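Local coordinates for regulatory protein SWI6 (Saccharomyces cerevisiae, PDB 1SW6) that acts as the shared regulatory subunit of two yeast transcription complexes, MBF with MBP1 and SBF with SWI4, that drive cell-cycle-dependent transcription, at residues 212-226 with 293-305. Numbering follows the deposited sequence.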
loop_
_atom_site.group_PDB
_atom_site.type_symbol
_atom_site.label_atom_id
_atom_site.label_comp_id
_atom_site.label_asym_id
_atom_site.label_seq_id
_atom_site.Cartn_x
_atom_site.Cartn_y
_atom_site.Cartn_z
ATOM N N SER A 212 4.164 11.208 12.335
ATOM C CA SER A 212 3.429 11.915 13.377
ATOM C C SER A 212 2.536 13.018 12.795
ATOM O O SER A 212 1.572 13.442 13.430
ATOM C CB SER A 212 4.402 12.543 14.377
ATOM O OG SER A 212 5.054 13.659 13.796
ATOM N N GLY A 213 2.864 13.477 11.594
ATOM C CA GLY A 213 2.084 14.531 10.968
ATOM C C GLY A 213 0.831 14.058 10.247
ATOM O O GLY A 213 -0.082 14.851 10.002
ATOM N N MET A 214 0.791 12.772 9.908
ATOM C CA MET A 214 -0.345 12.177 9.205
ATOM C C MET A 214 -1.527 11.986 10.141
ATOM O O MET A 214 -1.372 11.524 11.269
ATOM C CB MET A 214 0.044 10.818 8.610
ATOM C CG MET A 214 1.198 10.877 7.628
ATOM S SD MET A 214 0.955 12.142 6.358
ATOM C CE MET A 214 2.643 12.236 5.644
ATOM N N THR A 215 -2.712 12.329 9.657
ATOM C CA THR A 215 -3.930 12.200 10.449
ATOM C C THR A 215 -4.099 10.809 11.069
ATOM O O THR A 215 -3.954 9.786 10.395
ATOM C CB THR A 215 -5.169 12.506 9.583
ATOM O OG1 THR A 215 -5.176 11.628 8.449
ATOM C CG2 THR A 215 -5.149 13.968 9.110
ATOM N N GLY A 216 -4.408 10.782 12.361
ATOM C CA GLY A 216 -4.598 9.520 13.061
ATOM C C GLY A 216 -3.336 8.716 13.360
ATOM O O GLY A 216 -3.416 7.608 13.883
ATOM N N CYS A 217 -2.168 9.264 13.051
ATOM C CA CYS A 217 -0.923 8.540 13.291
ATOM C C CYS A 217 -0.028 9.210 14.335
ATOM O O CYS A 217 1.103 8.771 14.575
ATOM C CB CYS A 217 -0.189 8.364 11.959
ATOM S SG CYS A 217 -1.208 7.403 10.788
ATOM N N SER A 218 -0.565 10.255 14.964
ATOM C CA SER A 218 0.129 11.018 15.999
ATOM C C SER A 218 0.489 10.130 17.202
ATOM O O SER A 218 1.621 10.157 17.692
ATOM C CB SER A 218 -0.765 12.196 16.437
ATOM O OG SER A 218 -0.306 12.822 17.622
ATOM N N ALA A 219 -0.472 9.332 17.662
ATOM C CA ALA A 219 -0.253 8.432 18.792
ATOM C C ALA A 219 0.825 7.391 18.482
ATOM O O ALA A 219 1.733 7.180 19.287
ATOM C CB ALA A 219 -1.554 7.735 19.163
ATOM N N ALA A 220 0.727 6.756 17.314
ATOM C CA ALA A 220 1.701 5.744 16.900
ATOM C C ALA A 220 3.131 6.282 16.891
ATOM O O ALA A 220 4.047 5.645 17.405
ATOM C CB ALA A 220 1.346 5.207 15.515
ATOM N N ALA A 221 3.326 7.456 16.306
ATOM C CA ALA A 221 4.661 8.036 16.236
ATOM C C ALA A 221 5.228 8.364 17.617
ATOM O O ALA A 221 6.426 8.206 17.856
ATOM C CB ALA A 221 4.650 9.282 15.358
ATOM N N LYS A 222 4.383 8.824 18.527
ATOM C CA LYS A 222 4.858 9.134 19.867
ATOM C C LYS A 222 5.327 7.813 20.471
ATOM O O LYS A 222 6.408 7.716 21.054
ATOM C CB LYS A 222 3.719 9.712 20.707
ATOM C CG LYS A 222 4.085 10.049 22.161
ATOM C CD LYS A 222 4.968 11.289 22.232
ATOM C CE LYS A 222 4.962 11.902 23.629
ATOM N NZ LYS A 222 5.492 10.986 24.683
ATOM N N TYR A 223 4.498 6.791 20.309
ATOM C CA TYR A 223 4.784 5.457 20.826
ATOM C C TYR A 223 6.086 4.893 20.267
ATOM O O TYR A 223 6.916 4.361 21.013
ATOM C CB TYR A 223 3.627 4.531 20.464
ATOM C CG TYR A 223 3.826 3.079 20.832
ATOM C CD1 TYR A 223 3.522 2.618 22.110
ATOM C CD2 TYR A 223 4.249 2.153 19.876
ATOM C CE1 TYR A 223 3.619 1.268 22.431
ATOM C CE2 TYR A 223 4.352 0.798 20.187
ATOM C CZ TYR A 223 4.026 0.366 21.467
ATOM O OH TYR A 223 4.042 -0.975 21.759
ATOM N N TYR A 224 6.262 5.000 18.951
ATOM C CA TYR A 224 7.466 4.497 18.296
ATOM C C TYR A 224 8.724 5.183 18.832
ATOM O O TYR A 224 9.722 4.525 19.156
ATOM C CB TYR A 224 7.352 4.695 16.773
ATOM C CG TYR A 224 6.300 3.819 16.112
ATOM C CD1 TYR A 224 5.648 4.238 14.962
ATOM C CD2 TYR A 224 5.971 2.558 16.636
ATOM C CE1 TYR A 224 4.680 3.430 14.330
ATOM C CE2 TYR A 224 5.002 1.739 16.019
ATOM C CZ TYR A 224 4.362 2.187 14.869
ATOM O OH TYR A 224 3.387 1.421 14.269
ATOM N N LEU A 225 8.661 6.503 18.941
ATOM C CA LEU A 225 9.785 7.283 19.446
ATOM C C LEU A 225 10.180 6.873 20.857
ATOM O O LEU A 225 11.358 6.615 21.119
ATOM C CB LEU A 225 9.451 8.772 19.424
ATOM C CG LEU A 225 10.477 9.701 20.091
ATOM C CD1 LEU A 225 11.858 9.480 19.471
ATOM C CD2 LEU A 225 10.049 11.149 19.917
ATOM N N ASP A 226 9.209 6.803 21.766
ATOM C CA ASP A 226 9.516 6.439 23.150
ATOM C C ASP A 226 9.987 4.995 23.288
ATOM O O ASP A 226 10.912 4.725 24.038
ATOM C CB ASP A 226 8.312 6.688 24.067
ATOM C CG ASP A 226 7.975 8.166 24.205
ATOM O OD1 ASP A 226 8.884 9.014 24.043
ATOM O OD2 ASP A 226 6.802 8.485 24.485
ATOM N N LEU A 293 5.568 20.889 11.223
ATOM C CA LEU A 293 4.281 20.194 11.254
ATOM C C LEU A 293 3.351 20.848 12.277
ATOM O O LEU A 293 2.126 20.818 12.133
ATOM C CB LEU A 293 4.474 18.713 11.595
ATOM C CG LEU A 293 5.361 17.888 10.655
ATOM C CD1 LEU A 293 5.392 16.451 11.139
ATOM C CD2 LEU A 293 4.826 17.946 9.230
ATOM N N GLY A 294 3.934 21.434 13.316
ATOM C CA GLY A 294 3.124 22.096 14.325
ATOM C C GLY A 294 2.678 21.232 15.490
ATOM O O GLY A 294 2.324 21.754 16.548
ATOM N N ASN A 295 2.681 19.916 15.302
ATOM C CA ASN A 295 2.284 18.986 16.357
ATOM C C ASN A 295 3.229 19.160 17.551
ATOM O O ASN A 295 4.330 18.614 17.576
ATOM C CB ASN A 295 2.330 17.557 15.804
ATOM C CG ASN A 295 2.232 16.494 16.886
ATOM O OD1 ASN A 295 1.421 16.597 17.815
ATOM N ND2 ASN A 295 3.051 15.451 16.758
ATOM N N ILE A 296 2.788 19.934 18.537
ATOM C CA ILE A 296 3.586 20.227 19.722
ATOM C C ILE A 296 3.956 19.006 20.567
ATOM O O ILE A 296 5.007 18.987 21.215
ATOM C CB ILE A 296 2.866 21.242 20.637
ATOM C CG1 ILE A 296 3.779 21.631 21.803
ATOM C CG2 ILE A 296 1.570 20.636 21.168
ATOM C CD1 ILE A 296 3.213 22.703 22.711
ATOM N N SER A 297 3.093 17.998 20.567
ATOM C CA SER A 297 3.338 16.792 21.343
ATOM C C SER A 297 4.710 16.163 21.081
ATOM O O SER A 297 5.494 15.975 22.004
ATOM C CB SER A 297 2.241 15.766 21.060
ATOM O OG SER A 297 2.580 14.501 21.606
ATOM N N ILE A 298 5.001 15.846 19.820
ATOM C CA ILE A 298 6.265 15.217 19.481
ATOM C C ILE A 298 7.439 16.209 19.478
ATOM O O ILE A 298 8.591 15.814 19.629
ATOM C CB ILE A 298 6.140 14.447 18.132
ATOM C CG1 ILE A 298 7.221 13.372 18.048
ATOM C CG2 ILE A 298 6.228 15.400 16.958
ATOM C CD1 ILE A 298 6.939 12.322 17.009
ATOM N N VAL A 299 7.145 17.501 19.338
ATOM C CA VAL A 299 8.191 18.520 19.378
ATOM C C VAL A 299 8.783 18.538 20.793
ATOM O O VAL A 299 10.003 18.539 20.969
ATOM C CB VAL A 299 7.636 19.927 19.084
ATOM C CG1 VAL A 299 8.704 20.980 19.395
ATOM C CG2 VAL A 299 7.192 20.019 17.642
ATOM N N ASP A 300 7.911 18.562 21.799
ATOM C CA ASP A 300 8.355 18.578 23.190
ATOM C C ASP A 300 9.066 17.287 23.573
ATOM O O ASP A 300 10.062 17.322 24.285
ATOM C CB ASP A 300 7.171 18.814 24.130
ATOM C CG ASP A 300 6.660 20.251 24.082
ATOM O OD1 ASP A 300 5.632 20.531 24.739
ATOM O OD2 ASP A 300 7.279 21.100 23.390
ATOM N N ALA A 301 8.558 16.148 23.106
ATOM C CA ALA A 301 9.200 14.872 23.425
ATOM C C ALA A 301 10.649 14.892 22.920
ATOM O O ALA A 301 11.575 14.525 23.650
ATOM C CB ALA A 301 8.439 13.730 22.794
ATOM N N LEU A 302 10.838 15.335 21.676
ATOM C CA LEU A 302 12.171 15.411 21.083
ATOM C C LEU A 302 13.083 16.400 21.805
ATOM O O LEU A 302 14.281 16.146 21.961
ATOM C CB LEU A 302 12.092 15.825 19.615
ATOM C CG LEU A 302 11.693 14.796 18.565
ATOM C CD1 LEU A 302 11.579 15.502 17.230
ATOM C CD2 LEU A 302 12.729 13.666 18.509
ATOM N N LEU A 303 12.525 17.536 22.208
ATOM C CA LEU A 303 13.308 18.543 22.905
ATOM C C LEU A 303 13.770 17.979 24.238
ATOM O O LEU A 303 14.924 18.184 24.644
ATOM C CB LEU A 303 12.482 19.820 23.113
ATOM C CG LEU A 303 12.352 20.723 21.871
ATOM C CD1 LEU A 303 11.342 21.825 22.138
ATOM C CD2 LEU A 303 13.717 21.320 21.512
ATOM N N ASP A 304 12.875 17.256 24.909
ATOM C CA ASP A 304 13.207 16.663 26.198
ATOM C C ASP A 304 14.271 15.576 26.081
ATOM O O ASP A 304 14.919 15.238 27.067
ATOM C CB ASP A 304 11.955 16.097 26.874
ATOM C CG ASP A 304 11.018 17.193 27.375
ATOM O OD1 ASP A 304 11.380 18.385 27.261
ATOM O OD2 ASP A 304 9.925 16.865 27.884
ATOM N N TYR A 305 14.450 15.027 24.884
ATOM C CA TYR A 305 15.462 14.000 24.692
ATOM C C TYR A 305 16.777 14.694 24.347
ATOM O O TYR A 305 17.819 14.045 24.204
ATOM C CB TYR A 305 15.050 13.018 23.590
ATOM C CG TYR A 305 14.050 11.942 24.023
ATOM C CD1 TYR A 305 12.936 11.638 23.236
ATOM C CD2 TYR A 305 14.235 11.213 25.205
ATOM C CE1 TYR A 305 12.014 10.630 23.616
ATOM C CE2 TYR A 305 13.332 10.213 25.591
ATOM C CZ TYR A 305 12.222 9.927 24.788
ATOM O OH TYR A 305 11.321 8.950 25.165
HETATM O O HOH W 1 3.380 12.416 17.919
HETATM O O HOH W 2 11.257 6.359 26.322
#
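Leu-225 and Asp-226, side by side on helix 218-226, both meet Tyr-305, which follows helix 296-304. The tyrosine OH donates to Asp-226 OD1 over 2.7 Å, reaching that oxygen from above the carboxylate, 37° out of its plane, while OD1 lies at the ring's edge. The other oxygen, OD2, accepts from Lys-222 NZ at 2.8 Å through its syn lone pair, a salt bridge one turn back along the same helix, so the carboxylate is held through both oxygens. A water donates to the tyrosine OH and to Asp-226 O, adding a second link here.

The lysine chain starts out with CG anti to the backbone N and bends at chi2 and chi4; this brings NZ round to the aspartate and lays CE against Ala-301 CB, 4.0 Å away, with Ser-297 OG alongside.

Further in, Leu-225 pushes its CD2 branch among Ile-298 CG1, Ala-301 CB and the Leu-302 CD2 methyl, the last at 3.9 Å, while its CG rests by Tyr-305 CE1. Ile-298 extends CG1 anti to its own N (chi1 -158°), carrying CD1 to Ser-212 CB at 3.7 Å and to Ala-221 CB. Ser-212 OG is hydrogen-bonded to Ile-209 O, three residues back. Where the two helices begin, a water joins Ser-218 O to Asn-295 ND2, and just ahead of them Leu-293 CD1 abuts Gly-213 CA.

The helix segments run 10° from parallel, their axes 10.3 Å apart: the side-by-side stacking of second helices from successive repeats, ANK 3 and ANK 4, characteristic of the ankyrin fold.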